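Local coordinates for protein adenylyltransferase (Bartonella henselae str. Houston-1, PDB 5NH2) that transfers AMP from ATP to specific residues of host proteins during infection, the Fido domain carrying the adenylyltransferase activity, at residues S179-T182 and K183-M187; N196-L199 and E200-Q203; L32-C35 and S36-T39; V239-E242 and G243-Y246. All coordinates share one frame; numbering follows the deposited sequence.

Contact 1 (S179-T182 and K183-M187); sequences SLIT and KERMM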
ATOM      1  N   SER A 179       3.868  -0.170  -4.274  1.00 39.08           N
ATOM      2  CA  SER A 179       5.164   0.277  -3.817  1.00 32.81           C
ATOM      3  C   SER A 179       5.677   1.453  -4.633  1.00 32.86           C
ATOM      4  O   SER A 179       6.703   2.042  -4.275  1.00 35.07           O
ATOM      5  CB  SER A 179       6.143  -0.911  -3.824  1.00 32.73           C
ATOM      6  OG  SER A 179       6.740  -1.045  -5.088  1.00 37.18           O
ATOM      7  N   LEU A 180       5.004   1.820  -5.714  1.00 39.21           N
ATOM      8  CA  LEU A 180       5.438   2.950  -6.521  1.00 36.91           C
ATOM      9  C   LEU A 180       4.752   4.251  -6.108  1.00 36.91           C
ATOM     10  O   LEU A 180       5.026   5.300  -6.721  1.00 33.08           O
ATOM     11  CB  LEU A 180       5.183   2.669  -8.004  1.00 30.02           C
ATOM     12  CG  LEU A 180       5.820   1.377  -8.523  1.00 42.19           C
ATOM     13  CD1 LEU A 180       5.730   1.339 -10.048  1.00 49.70           C
ATOM     14  CD2 LEU A 180       7.271   1.206  -8.083  1.00 41.02           C
ATOM     15  N   ILE A 181       3.895   4.190  -5.080  1.00 29.40           N
ATOM     16  CA  ILE A 181       3.041   5.306  -4.639  1.00 33.35           C
ATOM     17  C   ILE A 181       3.592   5.838  -3.328  1.00 34.18           C
ATOM     18  O   ILE A 181       3.699   5.071  -2.370  1.00 42.92           O
ATOM     19  CB  ILE A 181       1.588   4.842  -4.431  1.00 30.93           C
ATOM     20  CG1 ILE A 181       0.963   4.448  -5.771  1.00 34.20           C
ATOM     21  CG2 ILE A 181       0.753   5.911  -3.658  1.00 30.92           C
ATOM     22  CD1 ILE A 181       1.135   5.511  -6.818  1.00 43.01           C
ATOM     23  N   THR A 182       3.891   7.140  -3.256  1.00 29.36           N
ATOM     24  CA  THR A 182       4.342   7.780  -2.010  1.00 27.91           C
ATOM     25  C   THR A 182       3.179   8.079  -1.037  1.00 32.45           C
ATOM     26  O   THR A 182       2.010   8.194  -1.421  1.00 32.03           O
ATOM     27  CB  THR A 182       5.066   9.110  -2.272  1.00 35.23           C
ATOM     28  OG1 THR A 182       4.131  10.081  -2.785  1.00 35.94           O
ATOM     29  CG2 THR A 182       6.275   8.964  -3.209  1.00 26.12           C
ATOM     30  N   LYS A 183       3.542   8.256   0.238  1.00 28.40           N
ATOM     31  CA  LYS A 183       2.569   8.555   1.275  1.00 29.01           C
ATOM     32  C   LYS A 183       1.795   9.834   0.947  1.00 28.90           C
ATOM     33  O   LYS A 183       0.562   9.909   1.119  1.00 29.42           O
ATOM     34  CB  LYS A 183       3.291   8.659   2.625  1.00 24.91           C
ATOM     35  CG  LYS A 183       2.317   8.801   3.863  1.00 32.13           C
ATOM     36  CD  LYS A 183       2.971   8.362   5.210  1.00 25.77           C
ATOM     37  CE  LYS A 183       2.393   9.137   6.369  1.00 53.28           C
ATOM     38  NZ  LYS A 183       1.057   8.646   6.825  1.00 52.97           N
ATOM     39  N   GLU A 184       2.506  10.824   0.436  1.00 38.48           N
ATOM     40  CA  GLU A 184       1.898  12.071  -0.014  1.00 37.33           C
ATOM     41  C   GLU A 184       0.837  11.845  -1.098  1.00 34.05           C
ATOM     42  O   GLU A 184      -0.288  12.369  -0.998  1.00 27.00           O
ATOM     43  CB  GLU A 184       3.003  12.997  -0.528  1.00 38.52           C
ATOM     44  CG  GLU A 184       2.494  14.311  -1.125  1.00 48.89           C
ATOM     45  CD  GLU A 184       1.884  15.243  -0.067  1.00 58.36           C
ATOM     46  OE1 GLU A 184       2.026  14.988   1.160  1.00 54.79           O
ATOM     47  OE2 GLU A 184       1.260  16.247  -0.477  1.00 64.77           O
ATOM     48  N   ARG A 185       1.195  11.119  -2.169  1.00 34.72           N
ATOM     49  CA  ARG A 185       0.269  10.960  -3.298  1.00 38.40           C
ATOM     50  C   ARG A 185      -0.975  10.177  -2.873  1.00 35.75           C
ATOM     51  O   ARG A 185      -2.100  10.571  -3.213  1.00 36.67           O
ATOM     52  CB  ARG A 185       0.966  10.278  -4.486  1.00 39.20           C
ATOM     53  CG  ARG A 185       0.016  10.001  -5.691  1.00 37.32           C
ATOM     54  CD  ARG A 185       0.678   9.222  -6.849  1.00 28.44           C
ATOM     55  NE  ARG A 185      -0.076   9.394  -8.094  1.00 31.66           N
ATOM     56  CZ  ARG A 185       0.246   8.880  -9.292  1.00 34.96           C
ATOM     57  NH1 ARG A 185       1.325   8.105  -9.462  1.00 29.77           N
ATOM     58  NH2 ARG A 185      -0.537   9.130 -10.340  1.00 38.27           N
ATOM     59  N   MET A 186      -0.789   9.120  -2.049  1.00 26.89           N
ATOM     60  CA  MET A 186      -1.913   8.351  -1.505  1.00 29.45           C
ATOM     61  C   MET A 186      -2.904   9.264  -0.785  1.00 31.47           C
ATOM     62  O   MET A 186      -4.126   9.160  -0.993  1.00 28.68           O
ATOM     63  CB  MET A 186      -1.402   7.247  -0.546  1.00 32.87           C
ATOM     64  CG  MET A 186      -2.486   6.188  -0.136  1.00 30.23           C
ATOM     65  SD  MET A 186      -3.113   5.244  -1.608  1.00 38.40           S
ATOM     66  CE  MET A 186      -4.736   5.953  -1.813  1.00 40.05           C
ATOM     67  N   MET A 187      -2.387  10.184   0.051  1.00 30.30           N
ATOM     68  CA  MET A 187      -3.291  11.039   0.806  1.00 29.26           C
ATOM     69  C   MET A 187      -3.988  12.065  -0.107  1.00 38.01           C
ATOM     70  O   MET A 187      -5.198  12.316   0.042  1.00 36.62           O
ATOM     71  CB  MET A 187      -2.545  11.731   1.958  1.00 27.43           C
ATOM     72  CG  MET A 187      -3.251  13.082   2.387  1.00 37.27           C
ATOM     73  SD  MET A 187      -2.196  14.269   3.223  1.00 50.73           S
ATOM     74  CE  MET A 187      -1.133  15.026   1.998  1.00 39.24           C
TER

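Contact 2 (N196-L199 and E200-Q203); sequences NGDL and EPMQ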
ATOM      1  N   ASN A 196     -13.586  16.219  -2.036  1.00 40.59           N
ATOM      2  CA  ASN A 196     -14.038  17.001  -3.197  1.00 39.54           C
ATOM      3  C   ASN A 196     -14.954  16.257  -4.177  1.00 38.10           C
ATOM      4  O   ASN A 196     -15.319  16.836  -5.224  1.00 41.31           O
ATOM      5  CB  ASN A 196     -12.834  17.561  -3.986  1.00 43.87           C
ATOM      6  CG  ASN A 196     -11.693  18.031  -3.083  1.00 47.32           C
ATOM      7  OD1 ASN A 196     -11.931  18.713  -2.092  1.00 42.24           O
ATOM      8  ND2 ASN A 196     -10.436  17.657  -3.435  1.00 45.19           N
ATOM      9  N   GLY A 197     -15.321  15.010  -3.916  1.00 33.37           N
ATOM     10  CA  GLY A 197     -15.997  14.226  -4.958  1.00 46.26           C
ATOM     11  C   GLY A 197     -15.251  14.071  -6.285  1.00 43.98           C
ATOM     12  O   GLY A 197     -15.882  13.916  -7.334  1.00 44.77           O
ATOM     13  N   ASP A 198     -13.928  14.112  -6.269  1.00 35.03           N
ATOM     14  CA  ASP A 198     -13.121  14.170  -7.482  1.00 37.48           C
ATOM     15  C   ASP A 198     -12.329  12.865  -7.640  1.00 46.67           C
ATOM     16  O   ASP A 198     -11.432  12.575  -6.832  1.00 41.48           O
ATOM     17  CB  ASP A 198     -12.182  15.357  -7.402  1.00 37.24           C
ATOM     18  CG  ASP A 198     -11.255  15.443  -8.598  1.00 44.35           C
ATOM     19  OD1 ASP A 198     -11.394  14.629  -9.533  1.00 41.50           O
ATOM     20  OD2 ASP A 198     -10.423  16.369  -8.623  1.00 50.66           O
ATOM     21  N   LEU A 199     -12.654  12.084  -8.685  1.00 38.74           N
ATOM     22  CA  LEU A 199     -12.034  10.774  -8.874  1.00 37.09           C
ATOM     23  C   LEU A 199     -10.718  10.809  -9.652  1.00 44.28           C
ATOM     24  O   LEU A 199      -9.953   9.834  -9.572  1.00 38.66           O
ATOM     25  CB  LEU A 199     -12.978   9.832  -9.620  1.00 44.73           C
ATOM     26  CG  LEU A 199     -14.175   9.239  -8.879  1.00 44.52           C
ATOM     27  CD1 LEU A 199     -14.765   8.119  -9.742  1.00 45.41           C
ATOM     28  CD2 LEU A 199     -13.712   8.714  -7.554  1.00 36.26           C
ATOM     29  N   GLU A 200     -10.434  11.894 -10.388  1.00 45.14           N
ATOM     30  CA  GLU A 200      -9.261  11.916 -11.274  1.00 44.06           C
ATOM     31  C   GLU A 200      -7.975  11.536 -10.578  1.00 40.02           C
ATOM     32  O   GLU A 200      -7.327  10.566 -11.033  1.00 36.67           O
ATOM     33  CB  GLU A 200      -9.119  13.286 -11.945  1.00 43.53           C
ATOM     34  CG  GLU A 200      -9.634  13.264 -13.338  1.00 64.80           C
ATOM     35  CD  GLU A 200      -9.681  14.634 -13.933  1.00 78.83           C
ATOM     36  OE1 GLU A 200     -10.604  14.912 -14.734  1.00 81.80           O
ATOM     37  OE2 GLU A 200      -8.794  15.434 -13.569  1.00 84.15           O
ATOM     38  N   PRO A 201      -7.545  12.173  -9.475  1.00 41.84           N
ATOM     39  CA  PRO A 201      -6.264  11.771  -8.860  1.00 33.90           C
ATOM     40  C   PRO A 201      -6.181  10.276  -8.600  1.00 32.17           C
ATOM     41  O   PRO A 201      -5.148   9.679  -8.900  1.00 35.42           O
ATOM     42  CB  PRO A 201      -6.215  12.607  -7.571  1.00 26.62           C
ATOM     43  CG  PRO A 201      -7.067  13.798  -7.862  1.00 28.01           C
ATOM     44  CD  PRO A 201      -8.188  13.276  -8.718  1.00 28.75           C
ATOM     45  N   MET A 202      -7.258   9.653  -8.102  1.00 25.67           N
ATOM     46  CA  MET A 202      -7.261   8.209  -7.866  1.00 36.57           C
ATOM     47  C   MET A 202      -7.184   7.396  -9.167  1.00 40.54           C
ATOM     48  O   MET A 202      -6.418   6.420  -9.256  1.00 33.19           O
ATOM     49  CB  MET A 202      -8.489   7.794  -7.064  1.00 26.78           C
ATOM     50  CG  MET A 202      -8.340   6.338  -6.550  1.00 27.70           C
ATOM     51  SD  MET A 202      -7.087   6.049  -5.226  1.00 31.33           S
ATOM     52  CE  MET A 202      -7.976   6.769  -3.815  1.00 25.31           C
ATOM     53  N   GLN A 203      -7.962   7.780 -10.185  1.00 26.76           N
ATOM     54  CA  GLN A 203      -7.831   7.139 -11.498  1.00 31.42           C
ATOM     55  C   GLN A 203      -6.391   7.238 -12.053  1.00 35.39           C
ATOM     56  O   GLN A 203      -5.877   6.276 -12.640  1.00 36.60           O
ATOM     57  CB  GLN A 203      -8.847   7.767 -12.488  1.00 29.39           C
ATOM     58  CG  GLN A 203     -10.347   7.507 -12.190  1.00 30.07           C
ATOM     59  CD  GLN A 203     -11.288   8.589 -12.804  1.00 40.36           C
ATOM     60  OE1 GLN A 203     -10.817   9.604 -13.309  1.00 42.43           O
ATOM     61  NE2 GLN A 203     -12.614   8.357 -12.757  1.00 43.32           N
TER
HETATM   62  O   HOH W   1      -9.053  10.880  -6.430  1.00 29.74           O

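Contact 3 (L32-C35 and S36-T39); sequences LEKC and SHDT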
ATOM      1  N   LEU A  32       5.645  -1.314  18.398  1.00 42.58           N
ATOM      2  CA  LEU A  32       5.587  -1.028  16.965  1.00 36.13           C
ATOM      3  C   LEU A  32       6.668  -1.768  16.188  1.00 44.05           C
ATOM      4  O   LEU A  32       6.404  -2.294  15.107  1.00 47.54           O
ATOM      5  CB  LEU A  32       5.717   0.469  16.714  1.00 38.78           C
ATOM      6  CG  LEU A  32       4.592   1.412  17.127  1.00 48.82           C
ATOM      7  CD1 LEU A  32       4.991   2.858  16.880  1.00 46.91           C
ATOM      8  CD2 LEU A  32       3.325   1.076  16.379  1.00 43.60           C
ATOM      9  N   GLU A  33       7.900  -1.792  16.708  1.00 45.58           N
ATOM     10  CA  GLU A  33       8.996  -2.477  16.027  1.00 40.54           C
ATOM     11  C   GLU A  33       8.760  -3.983  15.943  1.00 40.18           C
ATOM     12  O   GLU A  33       9.021  -4.596  14.892  1.00 44.29           O
ATOM     13  CB  GLU A  33      10.314  -2.173  16.742  1.00 39.66           C
ATOM     14  CG  GLU A  33      10.829  -0.757  16.540  1.00 44.13           C
ATOM     15  CD  GLU A  33      12.081  -0.460  17.357  1.00 50.74           C
ATOM     16  OE1 GLU A  33      12.418  -1.224  18.284  1.00 48.62           O
ATOM     17  OE2 GLU A  33      12.750   0.537  17.060  1.00 67.73           O
ATOM     18  N   LYS A  34       8.229  -4.591  17.020  1.00 36.81           N
ATOM     19  CA  LYS A  34       8.005  -6.035  17.014  1.00 40.25           C
ATOM     20  C   LYS A  34       6.777  -6.430  16.184  1.00 40.00           C
ATOM     21  O   LYS A  34       6.831  -7.408  15.414  1.00 37.19           O
ATOM     22  CB  LYS A  34       7.892  -6.562  18.452  1.00 37.93           C
ATOM     23  CG  LYS A  34       7.616  -8.084  18.556  1.00 33.73           C
ATOM     24  CD  LYS A  34       8.860  -8.923  18.166  1.00 36.40           C
ATOM     25  CE  LYS A  34       8.415 -10.280  17.613  1.00 39.45           C
ATOM     26  NZ  LYS A  34       9.487 -11.290  17.445  1.00 42.57           N
ATOM     27  N   CYS A  35       5.643  -5.719  16.350  1.00 33.18           N
ATOM     28  CA  CYS A  35       4.514  -5.913  15.434  1.00 28.45           C
ATOM     29  C   CYS A  35       4.937  -5.695  13.968  1.00 27.76           C
ATOM     30  O   CYS A  35       4.562  -6.467  13.084  1.00 29.24           O
ATOM     31  CB  CYS A  35       3.347  -4.982  15.807  1.00 33.52           C
ATOM     32  SG  CYS A  35       1.953  -4.967  14.541  1.00 38.71           S
ATOM     33  N   SER A  36       5.746  -4.677  13.694  1.00 32.65           N
ATOM     34  CA  SER A  36       6.185  -4.465  12.315  1.00 41.06           C
ATOM     35  C   SER A  36       6.995  -5.640  11.805  1.00 35.97           C
ATOM     36  O   SER A  36       6.871  -6.026  10.636  1.00 33.70           O
ATOM     37  CB  SER A  36       7.029  -3.200  12.211  1.00 39.88           C
ATOM     38  OG  SER A  36       6.161  -2.158  11.892  1.00 52.64           O
ATOM     39  N   HIS A  37       7.843  -6.190  12.677  1.00 33.89           N
ATOM     40  CA  HIS A  37       8.761  -7.260  12.306  1.00 34.25           C
ATOM     41  C   HIS A  37       8.000  -8.534  11.978  1.00 39.61           C
ATOM     42  O   HIS A  37       8.240  -9.168  10.923  1.00 38.43           O
ATOM     43  CB  HIS A  37       9.739  -7.475  13.457  1.00 35.81           C
ATOM     44  CG  HIS A  37      10.637  -8.657  13.293  1.00 43.51           C
ATOM     45  ND1 HIS A  37      11.962  -8.532  12.939  1.00 42.56           N
ATOM     46  CD2 HIS A  37      10.424  -9.975  13.504  1.00 32.71           C
ATOM     47  CE1 HIS A  37      12.522  -9.727  12.918  1.00 45.84           C
ATOM     48  NE2 HIS A  37      11.610 -10.619  13.259  1.00 44.28           N
ATOM     49  N   ASP A  38       7.023  -8.879  12.843  1.00 36.01           N
ATOM     50  CA  ASP A  38       6.223 -10.080  12.623  1.00 31.36           C
ATOM     51  C   ASP A  38       5.343  -9.926  11.398  1.00 41.12           C
ATOM     52  O   ASP A  38       5.162 -10.888  10.646  1.00 41.53           O
ATOM     53  CB  ASP A  38       5.374 -10.388  13.864  1.00 32.60           C
ATOM     54  CG  ASP A  38       6.214 -10.962  15.032  1.00 45.97           C
ATOM     55  OD1 ASP A  38       7.344 -11.439  14.768  1.00 46.55           O
ATOM     56  OD2 ASP A  38       5.750 -10.933  16.212  1.00 45.67           O
ATOM     57  N   THR A  39       4.769  -8.719  11.187  1.00 44.85           N
ATOM     58  CA  THR A  39       3.925  -8.491  10.010  1.00 34.92           C
ATOM     59  C   THR A  39       4.735  -8.575   8.725  1.00 36.49           C
ATOM     60  O   THR A  39       4.226  -9.046   7.700  1.00 34.67           O
ATOM     61  CB  THR A  39       3.241  -7.138  10.101  1.00 34.21           C
ATOM     62  OG1 THR A  39       2.452  -7.116  11.283  1.00 45.20           O
ATOM     63  CG2 THR A  39       2.342  -6.902   8.915  1.00 27.28           C
TER

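Contact 4 (V239-E242 and G243-Y246); sequences VAKE and GETY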
ATOM      1  N   VAL A 239       3.523   9.914 -12.996  1.00 43.73           N
ATOM      2  CA  VAL A 239       3.883   9.872 -14.393  1.00 41.48           C
ATOM      3  C   VAL A 239       3.017  10.873 -15.119  1.00 46.10           C
ATOM      4  O   VAL A 239       1.804  10.939 -14.881  1.00 45.69           O
ATOM      5  CB  VAL A 239       3.711   8.460 -14.944  1.00 47.60           C
ATOM      6  CG1 VAL A 239       3.724   8.457 -16.486  1.00 49.56           C
ATOM      7  CG2 VAL A 239       4.839   7.598 -14.368  1.00 47.63           C
ATOM      8  N   ALA A 240       3.643  11.676 -15.979  1.00 46.13           N
ATOM      9  CA  ALA A 240       2.919  12.674 -16.747  1.00 46.83           C
ATOM     10  C   ALA A 240       1.703  12.064 -17.431  1.00 46.35           C
ATOM     11  O   ALA A 240       1.773  10.965 -17.991  1.00 46.15           O
ATOM     12  CB  ALA A 240       3.853  13.286 -17.788  1.00 56.03           C
ATOM     13  N   LYS A 241       0.579  12.791 -17.368  1.00 51.62           N
ATOM     14  CA  LYS A 241      -0.662  12.383 -18.027  1.00 56.21           C
ATOM     15  C   LYS A 241      -0.644  12.732 -19.514  1.00 54.76           C
ATOM     16  O   LYS A 241      -0.162  13.796 -19.919  1.00 58.98           O
ATOM     17  CB  LYS A 241      -1.877  13.058 -17.385  1.00 59.07           C
ATOM     18  CG  LYS A 241      -2.047  12.856 -15.910  1.00 67.52           C
ATOM     19  CD  LYS A 241      -3.447  13.333 -15.451  1.00 80.86           C
ATOM     20  CE  LYS A 241      -4.589  12.591 -16.182  1.00 86.86           C
ATOM     21  NZ  LYS A 241      -5.870  12.585 -15.413  1.00 89.06           N
ATOM     22  N   GLU A 242      -1.209  11.843 -20.324  1.00 46.48           N
ATOM     23  CA  GLU A 242      -1.221  12.062 -21.754  1.00 52.50           C
ATOM     24  C   GLU A 242      -2.007  13.334 -22.066  1.00 57.99           C
ATOM     25  O   GLU A 242      -3.165  13.482 -21.662  1.00 53.96           O
ATOM     26  CB  GLU A 242      -1.832  10.853 -22.473  1.00 62.33           C
ATOM     27  CG  GLU A 242      -0.941   9.606 -22.603  1.00 65.83           C
ATOM     28  CD  GLU A 242      -0.966   8.721 -21.357  1.00 67.43           C
ATOM     29  OE1 GLU A 242      -1.934   8.817 -20.567  1.00 62.57           O
ATOM     30  OE2 GLU A 242      -0.008   7.939 -21.170  1.00 68.36           O
ATOM     31  N   GLY A 243      -1.353  14.262 -22.770  1.00 59.55           N
ATOM     32  CA  GLY A 243      -1.959  15.491 -23.212  1.00 60.71           C
ATOM     33  C   GLY A 243      -1.705  16.686 -22.321  1.00 65.89           C
ATOM     34  O   GLY A 243      -1.877  17.814 -22.780  1.00 67.93           O
ATOM     35  N   GLU A 244      -1.309  16.470 -21.063  1.00 63.86           N
ATOM     36  CA  GLU A 244      -1.035  17.562 -20.128  1.00 66.98           C
ATOM     37  C   GLU A 244       0.305  18.236 -20.406  1.00 67.88           C
ATOM     38  O   GLU A 244       1.239  17.638 -20.950  1.00 72.30           O
ATOM     39  CB  GLU A 244      -1.029  17.055 -18.689  1.00 68.39           C
ATOM     40  CG  GLU A 244      -2.329  16.457 -18.273  1.00 75.52           C
ATOM     41  CD  GLU A 244      -3.448  17.452 -18.390  1.00 86.94           C
ATOM     42  OE1 GLU A 244      -3.327  18.526 -17.766  1.00 94.16           O
ATOM     43  OE2 GLU A 244      -4.432  17.172 -19.115  1.00 89.18           O
ATOM     44  N   THR A 245       0.398  19.497 -20.019  1.00 65.26           N
ATOM     45  CA  THR A 245       1.642  20.237 -20.133  1.00 63.17           C
ATOM     46  C   THR A 245       2.191  20.466 -18.733  1.00 60.61           C
ATOM     47  O   THR A 245       1.434  20.575 -17.771  1.00 58.15           O
ATOM     48  CB  THR A 245       1.441  21.565 -20.888  1.00 62.14           C
ATOM     49  OG1 THR A 245       0.984  21.301 -22.227  1.00 61.77           O
ATOM     50  CG2 THR A 245       2.742  22.345 -20.976  1.00 61.24           C
ATOM     51  N   TYR A 246       3.503  20.464 -18.613  1.00 59.95           N
ATOM     52  CA  TYR A 246       4.159  20.729 -17.351  1.00 65.85           C
ATOM     53  C   TYR A 246       5.304  21.685 -17.623  1.00 75.64           C
ATOM     54  O   TYR A 246       5.921  21.640 -18.691  1.00 85.24           O
ATOM     55  CB  TYR A 246       4.654  19.429 -16.714  1.00 59.24           C
ATOM     56  CG  TYR A 246       3.564  18.382 -16.585  1.00 57.47           C
ATOM     57  CD1 TYR A 246       3.170  17.597 -17.664  1.00 56.46           C
ATOM     58  CD2 TYR A 246       2.927  18.182 -15.384  1.00 56.85           C
ATOM     59  CE1 TYR A 246       2.160  16.635 -17.540  1.00 45.31           C
ATOM     60  CE2 TYR A 246       1.923  17.231 -15.254  1.00 54.86           C
ATOM     61  CZ  TYR A 246       1.546  16.459 -16.328  1.00 50.97           C
ATOM     62  OH  TYR A 246       0.537  15.519 -16.131  1.00 52.57           O
TER

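Contact 1 (S179-T182 and K183-M187)
The backbone N-H of M186 meets T182 O in a nearly straight bond (N to O 3.0 Å, 175°), the opening i to i+4 link of helix 183-196. T182 is the N-cap of this helix in the Fido domain. Its OG1 accepts from R185 N at 3.2 Å, because the hydroxyl is turned between the backbone N and the carbonyl carbon (chi1 68°) and so faces the first turn. The same OG1 is hydrogen-bonded to R235 O, which ties the helix start to the segment leading into strand 237-239. Nearby, N233 OD1 takes the N-H of K183. I181 spreads its branches over two residues of the turn. CG2 rests on M186 CB at 4.0 Å, and M186 then bends away toward M202 on helix 200-208. M186 also comes within about 5 Å of the side chain of R162, which by similarity binds ATP. R185 runs out extended from CG to NE, its NH1 in a salt bridge with D208. I181 crosses the R185 side chain at about a right angle, CD1 lying 3.7 Å from R185 CD and equally 3.7 Å from R185 NH1.

Contact 2 (N196-L199 and E200-Q203)
An Asx turn starts helix 200-208, with D198 as the capping residue: its OD1 accepts the N-H of E200 at 3.0 Å. The donor approaches from above the carboxylate plane, 40° out of it. With CG swung opposite the backbone N (chi1 177°), the carboxylate leans over the beginning of the helix, where it would probably also be favoured by the helix dipole. The same oxygen lies 3.6 Å from P201 CD, and the carboxylate and the proline ring cross at about a right angle. P201 brings no N-H, which costs nothing in the first turn of a helix. L199 O receives the backbone N-H of Q203, N to O 2.9 Å and close to straight at 173°. A water bridges the first turn a second time, donating to D198 O at 2.9 Å and accepting from M202 N at 2.7 Å. The side chain of Q203, extended beyond CG, runs back beside L199, and its NE2 comes to 3.5 Å from L199 CB and 3.7 Å from L199 CD1. M202 leads the other way, between two helices: it packs on F144 and N145 of helix 133-150 and on M186, A189 and V193 of helix 183-196. P201 rests on A192, and D198 is joined to that residue by a backbone bond. G197, with positive phi, is the first residue past the end of helix 183-196. The arrangement is typical of an Asx-turn N-terminal cap, here on a helix that follows a short glycine-containing link.

Contact 3 (L32-C35 and S36-T39)
The imidazole of H37 is approached obliquely by K34, whose NZ stands 4.3 Å from H37 CD2, while D38 OD1 lies in the ring plane at its edge. The carboxylate of D38 is the second flat group. K34 NZ forms a salt bridge with D38 OD1 at 3.4 Å, and the methylene before it packs against the same group, K34 CE being 3.1 Å from D38 OD2 and 3.3 Å from D38 OD1. K34 gets there by bending at its second torsion (chi2 72°), which folds the chain along the helix so that it crosses D38 obliquely. D38 OD2 has a further partner in the hydroxyl of Y23. These residues belong to helix 28-46, and four successive i to i+4 bonds run through them: S36 N to L32 O (2.8 Å), H37 N to E33 O, D38 N to K34 O and T39 N to C35 O (3.0 Å). C35 O is held twice, since T39 OG1 also donates to it at 2.8 Å, from the opposite face of the carbonyl plane to T39 N. This is the familiar return of a helical threonine hydroxyl to the carbonyl four residues back. The helix also borders the antitoxin homologue BiaA. H37 ND1 is hydrogen-bonded to T43 OG1 of the BiaA chain and H37 NE2 to its M64 O, so both ring nitrogens are engaged across the interface; S36 and T39 pack on I37 and H32 of that chain. The side chain of T39 lies about 4 Å from that of R159, an ATP-binding residue.

Contact 4 (V239-E242 and G243-Y246)
Y246 reaches back across the turn to A240 and K241. From CB, the side chain leaves beside its own backbone N (chi1 -53°), which sends the ring toward the preceding loop. CE1 packs on A240 CB at 3.8 Å, the methyl lying obliquely to the ring. CZ comes next, 4.0 Å from A240 CA. At the tip, OH accepts the N-H of K241 at 3.0 Å in a nearly straight bond (170°), and it touches K241 CB at 3.7 Å. The phenol thus spans the mouth of a type II beta turn, K241 to E244, in the intracellular delivery domain, which is classed with the OB folds. E244 N closes the turn on K241 O at 3.1 Å, coming from well above the carbonyl plane. G243 takes the third position with positive phi (97°), a conformation that suits glycine. Outside the turn, I267 of strand 265-270 packs on both A240 and Y246, and Y246 has backbone bonds to F290 of strand 287-291. E242 sends its carboxylate to K214 NZ in a salt bridge. E244 CG sits 3.5 Å from K241 CB.

Overall arrangement
From the N terminus, contact 3 comes first, within helix 28-46 and beside the BiaA chain; it closes no loop. Contacts 1 and 2 follow in the Fido domain, closing the first turns of the successive helices 183-196 and 200-208. Contact 4 comes last, closing a beta turn that leads into strand 245-253 of the intracellular delivery domain. All four run in series, none nesting or crossing. Contacts 1 and 2 touch through M186 CE and M202 CE, 3.9 Å apart. Contact 4 lies near both without touching, its nearest atoms about 4 Å from contact 2. Contacts 3 and 4 are farthest apart, about 39 Å between centres, on opposite sides of the chain's centre.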